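Local structure of K5 lyase (Enterobacteria phage k1-5, 2X3H) at residues 111-116 / 139-144; 167-172 / 198-203. The protein probably cleaves the K5 capsular polysaccharide, a glycosaminoglycan, by an eliminative lyase mechanism, as a trimeric tail spike of the phage. One frame throughout, in Å; residues are numbered along the deposited sequence.

Contact 1: residues 111-116 / 139-144; sequences CNLDGR and GRLSNI
The carboxylate of D114 takes one N-H on each of its two faces: across the contact, ND2 of N143 reaches OD1 at 3.1 Å from one side, while within 111-116 the backbone N of R116 meets the same OD1 from the other, closing an Asx turn. Both donors stand out of the carboxylate plane, the R116 N by 66°. The N143 amide is turned 71° against the carboxylate, so the two flat groups do not stack. OG of S142 is 3.5 Å from D114 OD1.

Leading into this corner, strands 112-114 and 139-142 run parallel as neighbouring rungs of a beta-helix, with N112, L113 and D114 level with R140, L141 and S142. Their ladder runs from R140 N bonded to C111 O, at 2.8 Å, to G115 N bonded to S142 O, at 3.0 Å. On the face opposite D114, L113 and L141 lie side by side, CD2 and CD1 3.5 Å apart. Both have CG anti to the backbone N, which points the two branches the same way. CD1 of I144 comes in across L113 at about a right angle.

R140 sends NH1 to D172 of the second subunit in a salt bridge. Aliphatic packing of L113, L141 and I144 thus makes up one face, while on the other two N-H groups fix D114 at the turn and probably stabilise its negative charge.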
loop_
_atom_site.group_PDB
_atom_site.type_symbol
_atom_site.label_atom_id
_atom_site.label_comp_id
_atom_site.label_asym_id
_atom_site.label_seq_id
_atom_site.Cartn_x
_atom_site.Cartn_y
_atom_site.Cartn_z
ATOM N N CYS A 111 -2.298 10.134 35.118
ATOM C CA CYS A 111 -1.363 10.623 34.119
ATOM C C CYS A 111 -2.057 11.711 33.308
ATOM O O CYS A 111 -2.792 11.411 32.382
ATOM C CB CYS A 111 -0.938 9.461 33.211
ATOM S SG CYS A 111 0.264 9.885 31.924
ATOM N N ASN A 112 -1.852 12.973 33.692
ATOM C CA ASN A 112 -2.303 14.100 32.872
ATOM C C ASN A 112 -1.289 15.232 32.993
ATOM O O ASN A 112 -1.383 16.087 33.877
ATOM C CB ASN A 112 -3.715 14.573 33.241
ATOM C CG ASN A 112 -4.251 15.640 32.272
ATOM O OD1 ASN A 112 -3.496 16.233 31.487
ATOM N ND2 ASN A 112 -5.556 15.886 32.329
ATOM N N LEU A 113 -0.314 15.216 32.096
ATOM C CA LEU A 113 0.834 16.104 32.194
ATOM C C LEU A 113 1.120 16.733 30.839
ATOM O O LEU A 113 1.115 16.043 29.811
ATOM C CB LEU A 113 2.037 15.281 32.653
ATOM C CG LEU A 113 3.421 15.913 32.660
ATOM C CD1 LEU A 113 3.409 17.145 33.556
ATOM C CD2 LEU A 113 4.437 14.871 33.164
ATOM N N ASP A 114 1.361 18.040 30.846
ATOM C CA ASP A 114 1.697 18.788 29.633
ATOM C C ASP A 114 2.933 19.626 29.940
ATOM O O ASP A 114 2.995 20.275 30.987
ATOM C CB ASP A 114 0.532 19.701 29.226
ATOM C CG ASP A 114 0.862 20.589 28.028
ATOM O OD1 ASP A 114 1.716 20.201 27.217
ATOM O OD2 ASP A 114 0.241 21.666 27.882
ATOM N N GLY A 115 3.917 19.589 29.043
ATOM C CA GLY A 115 5.148 20.362 29.203
ATOM C C GLY A 115 5.255 21.635 28.365
ATOM O O GLY A 115 6.279 22.334 28.428
ATOM N N ARG A 116 4.207 21.945 27.599
ATOM C CA ARG A 116 4.171 23.140 26.742
ATOM C C ARG A 116 5.382 23.271 25.788
ATOM O O ARG A 116 5.696 24.370 25.305
ATOM C CB ARG A 116 3.984 24.417 27.585
ATOM C CG ARG A 116 2.688 24.434 28.408
ATOM C CD ARG A 116 2.578 25.666 29.327
ATOM N NE ARG A 116 2.579 26.933 28.603
ATOM C CZ ARG A 116 3.443 27.920 28.814
ATOM N NH1 ARG A 116 4.388 27.808 29.743
ATOM N NH2 ARG A 116 3.356 29.030 28.093
ATOM N N GLY A 139 -5.739 9.043 30.165
ATOM C CA GLY A 139 -4.577 9.846 30.526
ATOM C C GLY A 139 -4.015 10.571 29.328
ATOM O O GLY A 139 -4.359 10.268 28.184
ATOM N N ARG A 140 -3.160 11.550 29.603
ATOM C CA ARG A 140 -2.498 12.324 28.557
ATOM C C ARG A 140 -1.090 12.654 29.045
ATOM O O ARG A 140 -0.917 13.124 30.165
ATOM C CB ARG A 140 -3.290 13.607 28.313
ATOM C CG ARG A 140 -2.604 14.685 27.488
ATOM C CD ARG A 140 -3.294 14.841 26.149
ATOM N NE ARG A 140 -2.735 15.927 25.342
ATOM C CZ ARG A 140 -2.814 15.968 24.017
ATOM N NH1 ARG A 140 -3.421 14.978 23.366
ATOM N NH2 ARG A 140 -2.280 16.982 23.342
ATOM N N LEU A 141 -0.079 12.362 28.234
ATOM C CA LEU A 141 1.269 12.832 28.535
ATOM C C LEU A 141 1.737 13.517 27.273
ATOM O O LEU A 141 1.860 12.858 26.240
ATOM C CB LEU A 141 2.186 11.666 28.872
ATOM C CG LEU A 141 3.665 11.963 29.119
ATOM C CD1 LEU A 141 3.891 12.885 30.310
ATOM C CD2 LEU A 141 4.401 10.624 29.299
ATOM N N SER A 142 1.987 14.824 27.333
ATOM C CA SER A 142 2.165 15.576 26.087
ATOM C C SER A 142 3.176 16.708 26.144
ATOM O O SER A 142 3.386 17.314 27.196
ATOM C CB SER A 142 0.816 16.120 25.599
ATOM O OG SER A 142 0.286 17.082 26.509
ATOM N N ASN A 143 3.778 16.985 24.987
ATOM C CA ASN A 143 4.574 18.204 24.782
ATOM C C ASN A 143 5.674 18.399 25.828
ATOM O O ASN A 143 5.807 19.477 26.426
ATOM C CB ASN A 143 3.649 19.430 24.746
ATOM C CG ASN A 143 2.469 19.259 23.792
ATOM O OD1 ASN A 143 2.587 18.655 22.725
ATOM N ND2 ASN A 143 1.322 19.816 24.172
ATOM N N ILE A 144 6.485 17.373 26.023
ATOM C CA ILE A 144 7.469 17.399 27.102
ATOM C C ILE A 144 8.683 16.551 26.724
ATOM O O ILE A 144 8.602 15.689 25.848
ATOM C CB ILE A 144 6.811 16.905 28.428
ATOM C CG1 ILE A 144 7.632 17.329 29.652
ATOM C CG2 ILE A 144 6.572 15.388 28.398
ATOM C CD1 ILE A 144 6.776 17.437 30.927
#

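Contact 2: residues 167-172 / 198-203; sequences DVTVSD and MIKGIR
T169 and M198 meet on one face of a pair of successive parallel beta-helix rungs, with T169 OG1 3.6 Å from M198 CB. The methionine crosses obliquely; beyond CG it is extended and heads away from strand 168-171, though SD is 3.9 Å from T169 OG1. CG2 of the same threonine turns to K200, whose CE lies 3.8 Å away. K200 starts with CG between its own backbone N and carbonyl carbon (chi1 52°), which turns CG toward S171 CB, at 3.7 Å; the extended side chain then passes across strand 168-171, with CE against T169 CG2.

The opposite face is aliphatic. V170 is level with I199, but its closer side-chain neighbour is I202 beyond the corner, whose CD1 comes obliquely to within 4.0 Å of V170 CG1. L185 packs against both V170 and I199 on this side.

These side chains are set by a regular ladder, in which M198 N bonds V168 O, V170 N bonds M198 O, K200 N bonds V170 O and D172 N bonds K200 O. The axes of strands 168-171 and 198-200 are 1° from parallel, and both segments turn a corner in step, at D172 and G201.

Further out, the polar ends belong to the trimer. K200 NZ forms a salt bridge with D172 of the second subunit, and T169 OG1 is hydrogen-bonded to R203 of that subunit; R203 of this chain in turn bonds T169 of the third subunit. At the heart of the ladder, K200 N approaches V170 O at 2.9 Å, almost straight on, with a C=O...N angle of 171°.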
loop_
_atom_site.group_PDB
_atom_site.type_symbol
_atom_site.label_atom_id
_atom_site.label_comp_id
_atom_site.label_asym_id
_atom_site.label_seq_id
_atom_site.Cartn_x
_atom_site.Cartn_y
_atom_site.Cartn_z
ATOM N N ASP A 167 -6.826 3.873 27.272
ATOM C CA ASP A 167 -7.175 5.161 26.706
ATOM C C ASP A 167 -6.207 6.251 27.149
ATOM O O ASP A 167 -6.617 7.367 27.450
ATOM C CB ASP A 167 -8.618 5.527 27.059
ATOM C CG ASP A 167 -9.624 4.624 26.365
ATOM O OD1 ASP A 167 -9.202 3.805 25.519
ATOM O OD2 ASP A 167 -10.838 4.740 26.665
ATOM N N VAL A 168 -4.921 5.914 27.156
ATOM C CA VAL A 168 -3.891 6.899 27.459
ATOM C C VAL A 168 -3.294 7.392 26.151
ATOM O O VAL A 168 -2.978 6.601 25.261
ATOM C CB VAL A 168 -2.783 6.307 28.367
ATOM C CG1 VAL A 168 -1.677 7.324 28.629
ATOM C CG2 VAL A 168 -3.386 5.803 29.678
ATOM N N THR A 169 -3.155 8.707 26.030
ATOM C CA THR A 169 -2.512 9.280 24.848
ATOM C C THR A 169 -1.176 9.878 25.230
ATOM O O THR A 169 -1.092 10.700 26.145
ATOM C CB THR A 169 -3.422 10.332 24.204
ATOM O OG1 THR A 169 -4.571 9.667 23.672
ATOM C CG2 THR A 169 -2.716 11.082 23.092
ATOM N N VAL A 170 -0.123 9.445 24.544
ATOM C CA VAL A 170 1.207 10.007 24.750
ATOM C C VAL A 170 1.561 10.693 23.444
ATOM O O VAL A 170 1.667 10.032 22.412
ATOM C CB VAL A 170 2.258 8.919 25.062
ATOM C CG1 VAL A 170 3.650 9.544 25.240
ATOM C CG2 VAL A 170 1.866 8.125 26.310
ATOM N N SER A 171 1.739 12.008 23.467
ATOM C CA SER A 171 1.914 12.719 22.210
ATOM C C SER A 171 2.949 13.819 22.279
ATOM O O SER A 171 3.010 14.595 23.251
ATOM C CB SER A 171 0.585 13.277 21.694
ATOM O OG SER A 171 0.007 14.166 22.611
ATOM N N ASP A 172 3.760 13.886 21.229
ATOM C CA ASP A 172 4.784 14.910 21.120
ATOM C C ASP A 172 5.697 14.922 22.335
ATOM O O ASP A 172 5.906 15.968 22.972
ATOM C CB ASP A 172 4.119 16.257 20.889
ATOM C CG ASP A 172 3.467 16.325 19.535
ATOM O OD1 ASP A 172 4.128 15.955 18.542
ATOM O OD2 ASP A 172 2.286 16.717 19.456
ATOM N N MET A 198 -2.938 5.704 22.444
ATOM C CA MET A 198 -2.516 6.449 21.266
ATOM C C MET A 198 -1.152 7.019 21.576
ATOM O O MET A 198 -1.013 7.851 22.465
ATOM C CB MET A 198 -3.489 7.578 20.940
ATOM C CG MET A 198 -4.840 7.108 20.394
ATOM S SD MET A 198 -5.958 8.512 20.159
ATOM C CE MET A 198 -7.373 7.746 19.379
ATOM N N ILE A 199 -0.147 6.540 20.857
ATOM C CA ILE A 199 1.223 6.964 21.075
ATOM C C ILE A 199 1.686 7.592 19.773
ATOM O O ILE A 199 1.821 6.896 18.760
ATOM C CB ILE A 199 2.105 5.750 21.424
ATOM C CG1 ILE A 199 1.725 5.181 22.801
ATOM C CG2 ILE A 199 3.593 6.095 21.346
ATOM C CD1 ILE A 199 2.280 3.785 23.055
ATOM N N LYS A 200 1.893 8.905 19.780
ATOM C CA LYS A 200 2.130 9.606 18.524
ATOM C C LYS A 200 3.117 10.748 18.667
ATOM O O LYS A 200 3.108 11.470 19.667
ATOM C CB LYS A 200 0.819 10.114 17.938
ATOM C CG LYS A 200 -0.037 10.922 18.898
ATOM C CD LYS A 200 -1.487 10.941 18.413
ATOM C CE LYS A 200 -2.372 11.735 19.335
ATOM N NZ LYS A 200 -3.581 12.215 18.597
ATOM N N GLY A 201 3.966 10.912 17.661
ATOM C CA GLY A 201 4.917 12.015 17.683
ATOM C C GLY A 201 5.962 11.805 18.752
ATOM O O GLY A 201 6.092 12.616 19.668
ATOM N N ILE A 202 6.700 10.708 18.639
ATOM C CA ILE A 202 7.704 10.377 19.636
ATOM C C ILE A 202 9.083 10.467 19.029
ATOM O O ILE A 202 9.312 9.920 17.953
ATOM C CB ILE A 202 7.525 8.935 20.117
ATOM C CG1 ILE A 202 6.113 8.717 20.663
ATOM C CG2 ILE A 202 8.590 8.553 21.119
ATOM C CD1 ILE A 202 5.706 9.651 21.812
ATOM N N ARG A 203 9.992 11.156 19.718
ATOM C CA ARG A 203 11.422 11.135 19.360
ATOM C C ARG A 203 12.223 10.427 20.441
ATOM O O ARG A 203 11.932 10.582 21.625
ATOM C CB ARG A 203 11.983 12.548 19.207
ATOM C CG ARG A 203 11.412 13.338 18.028
ATOM C CD ARG A 203 12.253 14.594 17.745
ATOM N NE ARG A 203 11.686 15.466 16.716
ATOM C CZ ARG A 203 10.754 16.389 16.942
ATOM N NH1 ARG A 203 10.246 16.541 18.169
ATOM N NH2 ARG A 203 10.306 17.159 15.943
#

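In the fold
Contacts 1 and 2 stack in series along one wall of the same beta-helix, their centres about 9 Å apart, and strand 139-142 lies beside strand 168-178, so the ladder continues: L141 N probably bonds T169 O, and L141 O probably accepts from S171 N. Contact 2 is the more buried; contact 1, farther from the chain's centre, is only partly buried. Both put aliphatic groups on one face and mainly polar ones (with M198 in contact 2) on the other, from which R140, T169 and K200 reach the second subunit; residues at and beyond the corners meet the third. In contact 1 a side-chain bond helps join the segments; in contact 2 only backbone bonds do.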